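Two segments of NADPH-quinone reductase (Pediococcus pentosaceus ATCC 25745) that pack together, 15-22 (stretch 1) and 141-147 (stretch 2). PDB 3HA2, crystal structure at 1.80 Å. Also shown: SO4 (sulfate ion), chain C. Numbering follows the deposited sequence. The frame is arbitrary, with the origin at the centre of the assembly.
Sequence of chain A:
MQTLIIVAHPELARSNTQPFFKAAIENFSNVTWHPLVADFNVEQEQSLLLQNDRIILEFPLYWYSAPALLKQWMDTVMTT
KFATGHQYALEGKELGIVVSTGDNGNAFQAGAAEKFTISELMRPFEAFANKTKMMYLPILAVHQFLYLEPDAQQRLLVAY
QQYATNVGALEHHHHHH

Stretch 1 (15-22) SNTQPFFK
Stretch 2, residues 141-147: AVHQFLY

The contact between residues 15-22 and 141-147 is apolar. No hydrogen bond crosses it, and 333 Å² of surface is buried, both sides summed. F145 is its centre. Its CA-to-CB bond points toward stretch 1, and chi1 is t (179°, chi2 84°). The ring meets two phenylalanines of the helix. Its edge is directed at the face of F20, with centroids 5.1 Å apart, planes at 65°, and F145 CE2 3.6 Å from F20 CG. In turn, the edge of F21 is directed at the face of F145, with centroids 5.2 Å apart and planes at 55°. Flat, apolar rings suit this interlocked packing.

F20 and F21 are both m at chi1 (-75° and -72°), with chi2 near -95°. F20 starts toward stretch 2; F21 starts sideways, but its end comes nearer. F21 CZ lies 3.9 Å from CG1 of V142, a buried strand residue with chi1 t. F21 and F145 are buried too.

Strand 141-143 ends before Q144, whose phi/psi is 60/46. Residues 145-147 then take helical phi/psi, and Y147 N hydrogen-bonds to Q144 O (2.9 Å). L146 lies beside T17, CA to CA 6.6 Å. L146 (chi1 m, chi2 t) starts sideways and brings its branched end across: CD2 is 3.9 Å from F20 CE2, CG is 3.6 Å from T17 CG2, and CD1 is 3.6 Å from N16 CB.

T17 joins the apolar and polar parts. With chi1 p (62°), its methyl meets L146 while OG1 donates to sulfate O1 (2.7 Å). S15 OG (chi1 t) also donates to sulfate O1, at a very short 2.5 Å, and N16 N donates to sulfate O2 (3.1 Å). S15 OG caps the turn into the helix, accepting from Q18 N (3.0 Å) and weakly from T17 N (3.3 Å).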

# COMPACT_ATOMS: atom_id res chain seq x y z
N SER A 15 -10.12 -4.52 18.64
CA SER A 15 -11.03 -3.70 17.82
C SER A 15 -12.43 -3.53 18.44
O SER A 15 -13.05 -4.50 18.86
CB SER A 15 -11.16 -4.29 16.41
OG SER A 15 -12.16 -3.63 15.66
N ASN A 16 -12.92 -2.29 18.48
CA ASN A 16 -14.29 -2.04 18.93
C ASN A 16 -15.29 -2.01 17.77
O ASN A 16 -16.50 -2.11 17.98
CB ASN A 16 -14.39 -0.72 19.72
CG ASN A 16 -13.85 -0.84 21.13
OD1 ASN A 16 -13.03 -0.02 21.56
ND2 ASN A 16 -14.31 -1.84 21.87
N THR A 17 -14.79 -1.87 16.55
CA THR A 17 -15.66 -1.74 15.38
C THR A 17 -16.01 -3.09 14.76
O THR A 17 -17.15 -3.34 14.38
CB THR A 17 -15.02 -0.89 14.28
OG1 THR A 17 -13.82 -1.53 13.84
CG2 THR A 17 -14.70 0.49 14.78
N GLN A 18 -15.00 -3.97 14.67
CA GLN A 18 -15.15 -5.24 13.97
C GLN A 18 -16.20 -6.23 14.51
O GLN A 18 -16.88 -6.88 13.70
CB GLN A 18 -13.78 -5.90 13.76
CG GLN A 18 -12.90 -5.06 12.86
CD GLN A 18 -13.60 -4.72 11.56
OE1 GLN A 18 -13.75 -5.56 10.69
NE2 GLN A 18 -14.06 -3.46 11.44
N PRO A 19 -16.38 -6.31 15.85
CA PRO A 19 -17.49 -7.16 16.29
C PRO A 19 -18.85 -6.76 15.71
O PRO A 19 -19.70 -7.63 15.53
CB PRO A 19 -17.48 -6.99 17.82
CG PRO A 19 -16.09 -6.58 18.14
CD PRO A 19 -15.66 -5.73 17.00
N PHE A 20 -19.05 -5.47 15.43
CA PHE A 20 -20.33 -5.00 14.85
C PHE A 20 -20.53 -5.63 13.48
O PHE A 20 -21.63 -6.04 13.12
CB PHE A 20 -20.35 -3.47 14.68
CG PHE A 20 -20.54 -2.69 15.95
CD1 PHE A 20 -21.81 -2.31 16.36
CD2 PHE A 20 -19.43 -2.28 16.70
CE1 PHE A 20 -22.00 -1.56 17.53
CE2 PHE A 20 -19.61 -1.52 17.86
CZ PHE A 20 -20.89 -1.17 18.28
N PHE A 21 -19.46 -5.65 12.69
CA PHE A 21 -19.49 -6.16 11.32
C PHE A 21 -19.62 -7.69 11.30
O PHE A 21 -20.39 -8.25 10.52
CB PHE A 21 -18.26 -5.65 10.56
CG PHE A 21 -18.33 -4.18 10.24
CD1 PHE A 21 -18.78 -3.75 9.00
CD2 PHE A 21 -18.01 -3.22 11.20
CE1 PHE A 21 -18.89 -2.39 8.70
CE2 PHE A 21 -18.12 -1.86 10.92
CZ PHE A 21 -18.55 -1.45 9.66
N LYS A 22 -18.90 -8.35 12.20
CA LYS A 22 -18.98 -9.80 12.30
C LYS A 22 -20.41 -10.16 12.66
O LYS A 22 -21.03 -11.01 12.01
CB LYS A 22 -17.97 -10.32 13.34
CG LYS A 22 -17.91 -11.84 13.52
CD LYS A 22 -17.04 -12.17 14.75
CE LYS A 22 -16.55 -13.61 14.80
NZ LYS A 22 -17.65 -14.61 14.77
N ALA A 141 -16.73 2.66 1.96
CA ALA A 141 -15.91 3.44 2.91
C ALA A 141 -16.70 3.66 4.20
O ALA A 141 -17.88 4.03 4.16
CB ALA A 141 -15.45 4.77 2.28
N VAL A 142 -16.04 3.42 5.33
CA VAL A 142 -16.67 3.47 6.64
C VAL A 142 -15.92 4.52 7.45
O VAL A 142 -14.83 4.26 7.94
CB VAL A 142 -16.63 2.09 7.33
CG1 VAL A 142 -17.24 2.14 8.73
CG2 VAL A 142 -17.34 1.03 6.47
N HIS A 143 -16.53 5.69 7.62
CA HIS A 143 -15.86 6.83 8.25
C HIS A 143 -16.38 7.08 9.67
O HIS A 143 -17.56 7.39 9.86
CB HIS A 143 -16.05 8.08 7.40
CG HIS A 143 -15.40 8.01 6.06
ND1 HIS A 143 -16.12 7.91 4.89
CD2 HIS A 143 -14.10 8.06 5.69
CE1 HIS A 143 -15.30 7.89 3.86
NE2 HIS A 143 -14.06 7.99 4.32
N GLN A 144 -15.49 6.92 10.66
CA GLN A 144 -15.79 7.23 12.08
C GLN A 144 -16.95 6.40 12.62
O GLN A 144 -17.84 6.91 13.32
CB GLN A 144 -16.02 8.72 12.29
CG GLN A 144 -14.80 9.58 11.91
CD GLN A 144 -15.00 11.08 12.11
OE1 GLN A 144 -16.10 11.61 11.97
NE2 GLN A 144 -13.92 11.77 12.46
N PHE A 145 -16.92 5.10 12.32
CA PHE A 145 -18.05 4.24 12.65
C PHE A 145 -18.49 4.36 14.10
O PHE A 145 -19.68 4.43 14.37
CB PHE A 145 -17.75 2.77 12.35
CG PHE A 145 -18.89 1.86 12.70
CD1 PHE A 145 -19.94 1.67 11.80
CD2 PHE A 145 -18.94 1.24 13.93
CE1 PHE A 145 -21.01 0.84 12.13
CE2 PHE A 145 -20.02 0.42 14.28
CZ PHE A 145 -21.06 0.22 13.37
N LEU A 146 -17.53 4.36 15.01
CA LEU A 146 -17.87 4.35 16.45
C LEU A 146 -18.48 5.65 16.93
O LEU A 146 -19.11 5.67 17.99
CB LEU A 146 -16.65 4.01 17.32
CG LEU A 146 -16.14 2.57 17.29
CD1 LEU A 146 -14.87 2.49 18.11
CD2 LEU A 146 -17.20 1.59 17.81
N TYR A 147 -18.29 6.72 16.16
CA TYR A 147 -18.81 8.05 16.51
C TYR A 147 -20.23 8.28 15.99
O TYR A 147 -20.94 9.17 16.47
CB TYR A 147 -17.86 9.17 16.01
CG TYR A 147 -18.42 10.55 16.28
CD1 TYR A 147 -18.47 11.04 17.58
CD2 TYR A 147 -18.96 11.33 15.24
CE1 TYR A 147 -19.02 12.28 17.86
CE2 TYR A 147 -19.53 12.58 15.52
CZ TYR A 147 -19.54 13.04 16.82
OH TYR A 147 -20.10 14.26 17.11
S SO4 C . -11.07 0.00 15.86
O1 SO4 C . -11.55 -1.26 15.31
O2 SO4 C . -11.68 0.21 17.17
O3 SO4 C . -9.62 -0.05 16.02
O4 SO4 C . -11.42 1.08 14.95